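Local structure of N-terminal acetyltransferase-like protein (Chaetomium thermophilum, 5NNP) at residues 424-435 and 447-457. The protein probably serves as the auxiliary TPR subunit of a NatA-type complex that acetylates protein N-termini. Residues are numbered along the deposited sequence; the frame is centred on the assembly and turned at random.
With PO4 (phosphate ion), chain U.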
loop_
_atom_site.group_PDB
_atom_site.type_symbol
_atom_site.label_atom_id
_atom_site.label_comp_id
_atom_site.label_asym_id
_atom_site.label_seq_id
_atom_site.Cartn_x
_atom_site.Cartn_y
_atom_site.Cartn_z
ATOM N N LEU A 424 27.416 8.172 15.689
ATOM C CA LEU A 424 26.999 7.455 14.491
ATOM C C LEU A 424 28.033 6.439 14.011
ATOM O O LEU A 424 27.674 5.341 13.576
ATOM C CB LEU A 424 26.690 8.445 13.372
ATOM C CG LEU A 424 25.563 9.427 13.715
ATOM C CD1 LEU A 424 25.252 10.335 12.537
ATOM C CD2 LEU A 424 24.313 8.695 14.169
ATOM N N ALA A 425 29.307 6.809 14.078
ATOM C CA ALA A 425 30.397 5.894 13.745
ATOM C C ALA A 425 30.329 4.628 14.589
ATOM O O ALA A 425 30.245 3.512 14.065
ATOM C CB ALA A 425 31.738 6.575 13.938
ATOM N N LYS A 426 30.366 4.812 15.902
ATOM C CA LYS A 426 30.267 3.694 16.833
ATOM C C LYS A 426 28.991 2.884 16.592
ATOM O O LYS A 426 28.994 1.653 16.696
ATOM C CB LYS A 426 30.306 4.206 18.271
ATOM C CG LYS A 426 30.947 3.263 19.257
ATOM C CD LYS A 426 30.729 3.764 20.677
ATOM C CE LYS A 426 31.731 3.186 21.644
ATOM N NZ LYS A 426 33.022 3.922 21.536
ATOM N N ALA A 427 27.904 3.577 16.257
ATOM C CA ALA A 427 26.621 2.921 16.040
ATOM C C ALA A 427 26.655 2.021 14.803
ATOM O O ALA A 427 26.097 0.932 14.816
ATOM C CB ALA A 427 25.503 3.956 15.921
ATOM N N ALA A 428 27.308 2.467 13.736
ATOM C CA ALA A 428 27.399 1.654 12.524
ATOM C C ALA A 428 28.375 0.487 12.719
ATOM O O ALA A 428 28.135 -0.631 12.283
ATOM C CB ALA A 428 27.804 2.514 11.319
ATOM N N GLU A 429 29.481 0.742 13.393
ATOM C CA GLU A 429 30.421 -0.336 13.681
ATOM C C GLU A 429 29.741 -1.447 14.496
ATOM O O GLU A 429 29.920 -2.628 14.206
ATOM C CB GLU A 429 31.644 0.206 14.413
ATOM C CG GLU A 429 32.738 -0.835 14.622
ATOM C CD GLU A 429 33.956 -0.294 15.373
ATOM O OE1 GLU A 429 33.894 0.848 15.880
ATOM O OE2 GLU A 429 34.974 -1.016 15.452
ATOM N N THR A 430 28.940 -1.065 15.491
ATOM C CA THR A 430 28.291 -2.036 16.370
ATOM C C THR A 430 27.137 -2.780 15.693
ATOM O O THR A 430 26.950 -3.983 15.897
ATOM C CB THR A 430 27.784 -1.357 17.652
ATOM O OG1 THR A 430 28.911 -0.937 18.428
ATOM C CG2 THR A 430 26.953 -2.311 18.487
ATOM N N MET A 431 26.365 -2.079 14.874
ATOM C CA MET A 431 25.264 -2.725 14.179
ATOM C C MET A 431 25.809 -3.715 13.182
ATOM O O MET A 431 25.233 -4.775 12.978
ATOM C CB MET A 431 24.380 -1.716 13.463
ATOM C CG MET A 431 23.050 -2.301 13.010
ATOM S SD MET A 431 21.956 -2.749 14.376
ATOM C CE MET A 431 21.367 -1.145 14.907
ATOM N N ASP A 432 26.924 -3.369 12.552
ATOM C CA ASP A 432 27.527 -4.269 11.586
ATOM C C ASP A 432 28.051 -5.499 12.304
ATOM O O ASP A 432 27.950 -6.604 11.782
ATOM C CB ASP A 432 28.653 -3.593 10.810
ATOM C CG ASP A 432 29.157 -4.449 9.661
ATOM O OD1 ASP A 432 28.467 -4.513 8.618
ATOM O OD2 ASP A 432 30.239 -5.062 9.795
ATOM N N TYR A 433 28.603 -5.320 13.502
ATOM C CA TYR A 433 29.038 -6.480 14.266
ATOM C C TYR A 433 27.830 -7.375 14.536
ATOM O O TYR A 433 27.904 -8.589 14.358
ATOM C CB TYR A 433 29.727 -6.073 15.579
ATOM C CG TYR A 433 30.115 -7.246 16.447
ATOM C CD1 TYR A 433 31.218 -8.026 16.143
ATOM C CD2 TYR A 433 29.360 -7.596 17.551
ATOM C CE1 TYR A 433 31.576 -9.115 16.920
ATOM C CE2 TYR A 433 29.707 -8.683 18.342
ATOM C CZ TYR A 433 30.816 -9.436 18.019
ATOM O OH TYR A 433 31.152 -10.519 18.809
ATOM N N ALA A 434 26.716 -6.769 14.935
ATOM C CA ALA A 434 25.489 -7.518 15.173
ATOM C C ALA A 434 25.095 -8.340 13.947
ATOM O O ALA A 434 24.679 -9.495 14.060
ATOM C CB ALA A 434 24.362 -6.569 15.567
ATOM N N ARG A 435 25.235 -7.733 12.775
ATOM C CA ARG A 435 24.930 -8.404 11.514
ATOM C C ARG A 435 25.801 -9.642 11.346
ATOM O O ARG A 435 25.318 -10.719 11.017
ATOM C CB ARG A 435 25.152 -7.456 10.341
ATOM C CG ARG A 435 24.454 -7.866 9.077
ATOM C CD ARG A 435 25.233 -7.405 7.862
ATOM N NE ARG A 435 26.364 -8.294 7.636
ATOM C CZ ARG A 435 27.570 -8.077 8.128
ATOM N NH1 ARG A 435 27.783 -6.988 8.852
ATOM N NH2 ARG A 435 28.551 -8.938 7.891
ATOM N N LYS A 447 19.403 -3.257 8.775
ATOM C CA LYS A 447 19.734 -2.323 9.841
ATOM C C LYS A 447 21.163 -1.786 9.722
ATOM O O LYS A 447 21.423 -0.588 9.894
ATOM C CB LYS A 447 19.555 -3.005 11.186
ATOM C CG LYS A 447 18.248 -2.711 11.832
ATOM C CD LYS A 447 18.248 -1.309 12.372
ATOM C CE LYS A 447 16.874 -0.949 12.898
ATOM N NZ LYS A 447 15.907 -0.692 11.789
ATOM N N ALA A 448 22.090 -2.685 9.425
ATOM C CA ALA A 448 23.490 -2.299 9.346
ATOM C C ALA A 448 23.681 -1.326 8.187
ATOM O O ALA A 448 24.274 -0.259 8.350
ATOM C CB ALA A 448 24.392 -3.538 9.193
ATOM N N ALA A 449 23.149 -1.677 7.024
ATOM C CA ALA A 449 23.204 -0.779 5.872
ATOM C C ALA A 449 22.624 0.609 6.184
ATOM O O ALA A 449 23.182 1.625 5.784
ATOM C CB ALA A 449 22.479 -1.395 4.695
ATOM N N LYS A 450 21.504 0.642 6.895
ATOM C CA LYS A 450 20.847 1.893 7.226
ATOM C C LYS A 450 21.753 2.725 8.110
ATOM O O LYS A 450 21.984 3.915 7.849
ATOM C CB LYS A 450 19.510 1.644 7.923
ATOM C CG LYS A 450 18.797 2.914 8.390
ATOM C CD LYS A 450 17.630 2.576 9.312
ATOM C CE LYS A 450 16.914 3.822 9.823
ATOM N NZ LYS A 450 15.626 3.467 10.486
ATOM N N TYR A 451 22.276 2.087 9.155
ATOM C CA TYR A 451 23.206 2.756 10.061
ATOM C C TYR A 451 24.455 3.283 9.339
ATOM O O TYR A 451 24.957 4.358 9.652
ATOM C CB TYR A 451 23.585 1.817 11.206
ATOM C CG TYR A 451 22.601 1.925 12.345
ATOM C CD1 TYR A 451 21.238 1.897 12.100
ATOM C CD2 TYR A 451 23.027 2.091 13.657
ATOM C CE1 TYR A 451 20.326 2.021 13.121
ATOM C CE2 TYR A 451 22.115 2.211 14.691
ATOM C CZ TYR A 451 20.768 2.181 14.412
ATOM O OH TYR A 451 19.851 2.306 15.430
ATOM N N GLN A 452 24.932 2.550 8.348
ATOM C CA GLN A 452 26.073 3.010 7.580
ATOM C C GLN A 452 25.717 4.242 6.741
ATOM O O GLN A 452 26.500 5.204 6.675
ATOM C CB GLN A 452 26.610 1.864 6.722
ATOM C CG GLN A 452 27.292 0.780 7.573
ATOM C CD GLN A 452 27.537 -0.528 6.835
ATOM O OE1 GLN A 452 27.042 -0.731 5.723
ATOM N NE2 GLN A 452 28.306 -1.428 7.455
ATOM N N LEU A 453 24.534 4.227 6.123
ATOM C CA LEU A 453 24.036 5.405 5.417
ATOM C C LEU A 453 23.827 6.579 6.375
ATOM O O LEU A 453 24.103 7.723 6.034
ATOM C CB LEU A 453 22.731 5.093 4.682
ATOM C CG LEU A 453 22.821 4.066 3.554
ATOM C CD1 LEU A 453 21.443 3.766 3.031
ATOM C CD2 LEU A 453 23.704 4.570 2.435
ATOM N N ARG A 454 23.328 6.296 7.571
ATOM C CA ARG A 454 23.208 7.331 8.591
ATOM C C ARG A 454 24.578 7.907 8.948
ATOM O O ARG A 454 24.674 9.056 9.371
ATOM C CB ARG A 454 22.521 6.784 9.845
ATOM C CG ARG A 454 21.049 6.504 9.664
ATOM C CD ARG A 454 20.316 7.755 9.232
ATOM N NE ARG A 454 18.896 7.518 8.984
ATOM C CZ ARG A 454 17.949 7.545 9.918
ATOM N NH1 ARG A 454 18.262 7.775 11.181
ATOM N NH2 ARG A 454 16.683 7.334 9.587
ATOM N N ASN A 455 25.630 7.107 8.771
ATOM C CA ASN A 455 27.002 7.572 8.962
ATOM C C ASN A 455 27.641 8.041 7.646
ATOM O O ASN A 455 28.848 8.194 7.546
ATOM C CB ASN A 455 27.847 6.472 9.590
ATOM C CG ASN A 455 29.169 6.979 10.111
ATOM O OD1 ASN A 455 29.271 8.103 10.579
ATOM N ND2 ASN A 455 30.185 6.143 10.045
ATOM N N ASN A 456 26.794 8.266 6.652
ATOM C CA ASN A 456 27.197 8.720 5.338
ATOM C C ASN A 456 28.181 7.815 4.627
ATOM O O ASN A 456 28.968 8.302 3.823
ATOM C CB ASN A 456 27.778 10.126 5.417
ATOM C CG ASN A 456 26.730 11.167 5.720
ATOM O OD1 ASN A 456 25.538 10.874 5.715
ATOM N ND2 ASN A 456 27.167 12.395 5.981
ATOM N N GLU A 457 28.119 6.506 4.878
ATOM C CA GLU A 457 28.977 5.571 4.146
ATOM C C GLU A 457 28.219 4.829 3.048
ATOM O O GLU A 457 27.993 3.618 3.146
ATOM C CB GLU A 457 29.605 4.557 5.094
ATOM C CG GLU A 457 30.629 5.131 6.052
ATOM C CD GLU A 457 31.055 4.112 7.083
ATOM O OE1 GLU A 457 32.072 3.421 6.847
ATOM O OE2 GLU A 457 30.367 3.986 8.124
HETATM P P PO4 U . 16.274 2.276 14.298
HETATM O O1 PO4 U . 17.696 2.318 14.798
HETATM O O2 PO4 U . 15.596 3.572 14.685
HETATM O O3 PO4 U . 16.243 2.135 12.791
HETATM O O4 PO4 U . 15.571 1.092 14.921
#
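Residues 424-435 and 447-454 form an antiparallel helix pair, with short-segment axes 8.4 Å apart at closest and 165° between their directions; the CA atoms of Ala-428 and Tyr-451, and of Asp-432 and Ala-448, lie nearest each other. Small residues fill much of the seam. Ala-428 CB rests on the backbone of Tyr-451, and Ala-448 CB on that of Asp-432. Met-431 is the main large side chain reaching across. Its CG is anti to the backbone N (chi1 -166°) and lies against Ala-448 CA at 3.7 Å. The chain then bends twice, which brings the methyl over one face of the Tyr-451 ring. Met-431 CE sits 3.6 Å from the ring centroid in a CH-pi contact, and SD stands farther above it as a Met-aromatic contact. Ala-427 O lies at the ring edge, 3.5 Å from Tyr-451 CD2. Beyond the ring lies a phosphate, probably from the crystallisation liquor; PO4 O3 accepts a hydrogen bond from Lys-450 NZ (2.7 Å) and a weak one from Lys-447 NZ, and Arg-416 also binds the ion. Within helix 424-436, Asp-432 OD1 forms a salt bridge with Arg-435 NH1 (2.6 Å). Asn-455 lays its amide beside the backbone of Ala-425, and its ND2 donates to Glu-457 OE2 at 2.9 Å from above the carboxylate plane. An alanine here would remove the amide and is likely to leave the Glu-457 carboxylate without this partner, freer to turn, with a gap beside Leu-424 and Ala-425. Asn-456, with positive phi, ends helix 442-454 in a Schellman motif. The pair belongs to the helical-hairpin array of this TPR-clan region. Thr-430 and Tyr-451 touch helix 408-421, Gln-452 bonds to Thr-464 of helix 458-465, and Arg-454 makes a salt bridge to Glu-492 of helix 487-499.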